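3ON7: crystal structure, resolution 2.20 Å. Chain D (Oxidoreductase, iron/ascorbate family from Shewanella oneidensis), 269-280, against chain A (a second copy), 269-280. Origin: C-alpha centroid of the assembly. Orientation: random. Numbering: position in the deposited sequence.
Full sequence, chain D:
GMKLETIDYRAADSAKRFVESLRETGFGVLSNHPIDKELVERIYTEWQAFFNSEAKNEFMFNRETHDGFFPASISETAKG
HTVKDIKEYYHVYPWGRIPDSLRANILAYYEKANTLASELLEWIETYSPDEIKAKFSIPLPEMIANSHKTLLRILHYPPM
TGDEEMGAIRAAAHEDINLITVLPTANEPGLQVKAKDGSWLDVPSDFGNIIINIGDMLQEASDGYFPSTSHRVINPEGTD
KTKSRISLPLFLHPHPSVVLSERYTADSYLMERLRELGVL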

# COMPACT_ATOMS: atom_id res chain seq x y z
N TYR D 269 -12.18 -2.76 -10.50
CA TYR D 269 -12.78 -3.95 -9.93
C TYR D 269 -12.00 -4.39 -8.66
O TYR D 269 -12.57 -4.64 -7.59
CB TYR D 269 -12.83 -5.08 -10.98
CG TYR D 269 -13.66 -6.25 -10.51
CD1 TYR D 269 -15.03 -6.27 -10.68
CD2 TYR D 269 -13.08 -7.32 -9.84
CE1 TYR D 269 -15.81 -7.32 -10.21
CE2 TYR D 269 -13.85 -8.37 -9.37
CZ TYR D 269 -15.21 -8.37 -9.56
OH TYR D 269 -15.96 -9.41 -9.10
N LEU D 270 -10.69 -4.46 -8.78
CA LEU D 270 -9.85 -4.78 -7.64
C LEU D 270 -9.97 -3.69 -6.55
O LEU D 270 -10.20 -3.99 -5.38
CB LEU D 270 -8.40 -4.95 -8.11
CG LEU D 270 -7.35 -5.18 -7.04
CD1 LEU D 270 -7.72 -6.39 -6.21
CD2 LEU D 270 -5.97 -5.31 -7.70
N MSE D 271 -9.88 -2.42 -6.94
CA MSE D 271 -10.04 -1.35 -5.96
C MSE D 271 -11.32 -1.52 -5.15
O MSE D 271 -11.27 -1.48 -3.93
CB MSE D 271 -9.97 0.02 -6.62
CG MSE D 271 -8.56 0.43 -7.10
SE MSE D 271 -7.13 0.28 -5.76
CE MSE D 271 -6.20 -1.20 -6.49
N GLU D 272 -12.46 -1.74 -5.82
CA GLU D 272 -13.75 -1.90 -5.14
C GLU D 272 -13.78 -3.12 -4.22
O GLU D 272 -14.42 -3.11 -3.17
CB GLU D 272 -14.84 -2.05 -6.20
CG GLU D 272 -16.26 -2.03 -5.68
CD GLU D 272 -16.65 -0.67 -5.14
OE1 GLU D 272 -16.08 0.36 -5.58
OE2 GLU D 272 -17.54 -0.67 -4.26
N ARG D 273 -13.08 -4.18 -4.62
CA ARG D 273 -12.93 -5.34 -3.75
C ARG D 273 -12.28 -4.91 -2.47
O ARG D 273 -12.76 -5.26 -1.41
CB ARG D 273 -12.11 -6.47 -4.40
CG ARG D 273 -12.00 -7.72 -3.52
CD ARG D 273 -13.36 -8.35 -3.21
NE ARG D 273 -14.03 -8.75 -4.44
CZ ARG D 273 -13.88 -9.93 -5.03
NH1 ARG D 273 -13.15 -10.88 -4.47
NH2 ARG D 273 -14.51 -10.17 -6.17
N LEU D 274 -11.18 -4.16 -2.57
CA LEU D 274 -10.45 -3.67 -1.39
C LEU D 274 -11.28 -2.74 -0.50
O LEU D 274 -11.17 -2.80 0.73
CB LEU D 274 -9.17 -2.97 -1.81
CG LEU D 274 -8.19 -3.78 -2.68
CD1 LEU D 274 -6.87 -3.00 -2.91
CD2 LEU D 274 -7.94 -5.17 -2.08
N ARG D 275 -12.09 -1.88 -1.09
CA ARG D 275 -13.01 -1.06 -0.30
C ARG D 275 -14.06 -1.96 0.35
O ARG D 275 -14.43 -1.73 1.51
CB ARG D 275 -13.69 0.05 -1.13
CG ARG D 275 -12.77 0.86 -2.01
CD ARG D 275 -11.81 1.76 -1.27
NE ARG D 275 -10.73 1.08 -0.55
CZ ARG D 275 -9.53 0.78 -1.05
NH1 ARG D 275 -9.19 1.04 -2.30
NH2 ARG D 275 -8.63 0.20 -0.27
N GLU D 276 -14.51 -2.98 -0.36
CA GLU D 276 -15.47 -3.90 0.20
C GLU D 276 -14.92 -4.65 1.41
O GLU D 276 -15.65 -4.92 2.34
CB GLU D 276 -15.96 -4.89 -0.84
CG GLU D 276 -17.10 -4.37 -1.73
CD GLU D 276 -17.39 -5.30 -2.90
OE1 GLU D 276 -16.90 -6.46 -2.90
OE2 GLU D 276 -18.11 -4.87 -3.82
N LEU D 277 -13.64 -4.97 1.39
CA LEU D 277 -13.01 -5.69 2.48
C LEU D 277 -12.59 -4.76 3.62
O LEU D 277 -12.20 -5.24 4.67
CB LEU D 277 -11.77 -6.41 1.98
CG LEU D 277 -11.89 -7.41 0.84
CD1 LEU D 277 -10.47 -7.77 0.37
CD2 LEU D 277 -12.63 -8.62 1.30
N GLY D 278 -12.63 -3.45 3.42
CA GLY D 278 -12.33 -2.51 4.50
C GLY D 278 -10.84 -2.25 4.65
O GLY D 278 -10.41 -1.87 5.72
N VAL D 279 -10.07 -2.48 3.60
CA VAL D 279 -8.63 -2.24 3.57
C VAL D 279 -8.35 -0.73 3.49
O VAL D 279 -8.85 -0.04 2.58
CB VAL D 279 -8.01 -2.91 2.35
CG1 VAL D 279 -6.57 -2.53 2.21
CG2 VAL D 279 -8.19 -4.42 2.39
N LEU D 280 -7.58 -0.19 4.42
CA LEU D 280 -7.32 1.25 4.43
C LEU D 280 -6.42 1.76 3.28
O LEU D 280 -5.60 1.09 2.64
CB LEU D 280 -6.79 1.71 5.78
CG LEU D 280 -7.62 1.28 7.00
CD1 LEU D 280 -7.05 1.90 8.26
CD2 LEU D 280 -9.05 1.67 6.85
OXT LEU D 280 -6.51 2.94 2.92
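Chain A (269-280) YLMERLRELGVL

No hydrogen bond crosses between these two C-terminal stretches; the C-terminal turns of the same helix in two copies meet mostly through leucine and valine side chains. Chain A arrives as a helix and has left helical geometry by Gly278(A), and Val279(A) follows in an extended conformation (phi/psi -70/130), as its counterpart does in chain D. The register is antiparallel and close to twofold: the CA of Leu270(D) lies 8.3 Å from the CA of Val279(A), the CA atoms of Leu274(D) and Leu274(A) are 8.8 Å apart, and the CA of Val279(D) is 8.5 Å from the CA of Leu270(A).

Such symmetry makes central residues meet their own copies. Leu274(D) CD2 touches Leu274(A) CD2 at 3.9 Å; although CA-to-CB points sideways in both, chi1 m and chi2 t bring the ends together. Leu277(D) CD1 meets Leu277(A) CD1 at 4.1 Å. Flanking contacts come in reciprocal pairs: Leu270(D) CD1 packs on Val279(A) CG2 at 3.8 Å, and Val279(D) CG2 on Leu270(A) CD1 at 3.9 Å. Thus Leu270, Leu274 and Leu277, spaced four and three along the chain, supply one apolar stripe, and Val279 extends it beyond the turn.

That extension follows the turn. In each chain Gly278 takes positive phi in a Schellman motif; Val279(A) N donates to Leu274(A) O at 3.1 Å, and Val279(D) N to Leu274(D) O at the same distance. Arg275(A) NH2 donates to Val279(A) O at 2.9 Å, a bond repeated in chain D that ties the residue after the glycine back to the helix.

No salt bridge crosses the contact. Arg273(A) NH1 rests 4.1 Å from Leu277(D) CD2, and Arg273(D) NH1 4.0 Å from Leu277(A) CD2, while Arg273(A) NE makes a long salt bridge to Glu276(A) OE1 at 3.9 Å, and Arg273(D) NE to Glu276(D) OE1 at 4.0 Å.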

# COMPACT_ATOMS: atom_id res chain seq x y z
N TYR A 269 -4.65 -12.84 8.53
CA TYR A 269 -5.76 -13.35 7.73
C TYR A 269 -6.03 -12.40 6.57
O TYR A 269 -6.20 -12.83 5.45
CB TYR A 269 -7.03 -13.50 8.57
CG TYR A 269 -8.14 -14.21 7.84
CD1 TYR A 269 -8.26 -15.59 7.89
CD2 TYR A 269 -9.08 -13.51 7.11
CE1 TYR A 269 -9.27 -16.26 7.22
CE2 TYR A 269 -10.10 -14.18 6.43
CZ TYR A 269 -10.18 -15.55 6.49
OH TYR A 269 -11.18 -16.22 5.83
N LEU A 270 -6.02 -11.10 6.85
CA LEU A 270 -6.22 -10.10 5.79
C LEU A 270 -5.05 -10.11 4.81
O LEU A 270 -5.26 -10.15 3.61
CB LEU A 270 -6.43 -8.68 6.38
CG LEU A 270 -6.55 -7.51 5.40
CD1 LEU A 270 -7.69 -7.75 4.41
CD2 LEU A 270 -6.73 -6.19 6.12
N MSE A 271 -3.81 -10.08 5.30
CA MSE A 271 -2.67 -10.11 4.39
C MSE A 271 -2.76 -11.37 3.52
O MSE A 271 -2.53 -11.31 2.32
CB MSE A 271 -1.31 -10.08 5.12
CG MSE A 271 -1.01 -8.85 5.91
SE MSE A 271 -0.93 -7.26 4.87
CE MSE A 271 -2.61 -6.42 5.29
N GLU A 272 -3.11 -12.51 4.11
CA GLU A 272 -3.20 -13.72 3.31
C GLU A 272 -4.23 -13.57 2.18
O GLU A 272 -4.00 -14.03 1.05
CB GLU A 272 -3.52 -14.94 4.17
CG GLU A 272 -3.55 -16.24 3.38
CD GLU A 272 -2.23 -16.57 2.72
OE1 GLU A 272 -1.16 -16.18 3.26
OE2 GLU A 272 -2.26 -17.25 1.66
N ARG A 273 -5.35 -12.91 2.48
CA ARG A 273 -6.36 -12.65 1.46
C ARG A 273 -5.77 -11.79 0.37
O ARG A 273 -6.02 -12.03 -0.81
CB ARG A 273 -7.59 -11.95 2.04
CG ARG A 273 -8.72 -11.71 1.03
CD ARG A 273 -9.32 -13.01 0.56
NE ARG A 273 -9.97 -13.73 1.66
CZ ARG A 273 -11.23 -13.52 2.06
NH1 ARG A 273 -12.00 -12.62 1.47
NH2 ARG A 273 -11.72 -14.23 3.07
N LEU A 274 -4.98 -10.80 0.75
CA LEU A 274 -4.39 -9.90 -0.25
C LEU A 274 -3.46 -10.64 -1.20
O LEU A 274 -3.48 -10.40 -2.40
CB LEU A 274 -3.69 -8.72 0.42
CG LEU A 274 -4.61 -7.74 1.17
CD1 LEU A 274 -3.86 -6.49 1.53
CD2 LEU A 274 -5.84 -7.37 0.33
N ARG A 275 -2.68 -11.59 -0.67
CA ARG A 275 -1.82 -12.43 -1.48
C ARG A 275 -2.62 -13.41 -2.35
O ARG A 275 -2.22 -13.67 -3.50
CB ARG A 275 -0.80 -13.22 -0.63
CG ARG A 275 -0.03 -12.41 0.41
CD ARG A 275 0.99 -11.49 -0.16
NE ARG A 275 0.39 -10.31 -0.77
CZ ARG A 275 0.09 -9.18 -0.13
NH1 ARG A 275 0.30 -9.05 1.19
NH2 ARG A 275 -0.43 -8.17 -0.81
N GLU A 276 -3.72 -13.95 -1.84
CA GLU A 276 -4.60 -14.81 -2.66
C GLU A 276 -5.21 -14.07 -3.84
O GLU A 276 -5.44 -14.65 -4.89
CB GLU A 276 -5.75 -15.40 -1.81
CG GLU A 276 -5.31 -16.58 -0.92
CD GLU A 276 -6.39 -17.09 0.05
OE1 GLU A 276 -7.42 -16.39 0.28
OE2 GLU A 276 -6.19 -18.20 0.61
N LEU A 277 -5.51 -12.79 -3.65
CA LEU A 277 -6.08 -11.97 -4.71
C LEU A 277 -5.01 -11.45 -5.65
O LEU A 277 -5.32 -10.81 -6.64
CB LEU A 277 -6.86 -10.80 -4.12
CG LEU A 277 -8.13 -11.12 -3.31
CD1 LEU A 277 -8.60 -9.88 -2.62
CD2 LEU A 277 -9.26 -11.66 -4.15
N GLY A 278 -3.74 -11.68 -5.32
CA GLY A 278 -2.61 -11.21 -6.13
C GLY A 278 -2.36 -9.72 -6.12
O GLY A 278 -1.78 -9.17 -7.07
N VAL A 279 -2.78 -9.06 -5.06
CA VAL A 279 -2.53 -7.63 -4.89
C VAL A 279 -1.03 -7.42 -4.63
O VAL A 279 -0.47 -8.07 -3.74
CB VAL A 279 -3.32 -7.09 -3.66
CG1 VAL A 279 -2.86 -5.70 -3.29
CG2 VAL A 279 -4.85 -7.17 -3.91
N LEU A 280 -0.39 -6.51 -5.36
CA LEU A 280 1.03 -6.28 -5.18
C LEU A 280 1.39 -5.55 -3.86
O LEU A 280 0.59 -4.84 -3.24
CB LEU A 280 1.64 -5.55 -6.39
CG LEU A 280 1.53 -6.30 -7.73
CD1 LEU A 280 2.41 -5.62 -8.76
CD2 LEU A 280 1.92 -7.73 -7.58
OXT LEU A 280 2.52 -5.68 -3.39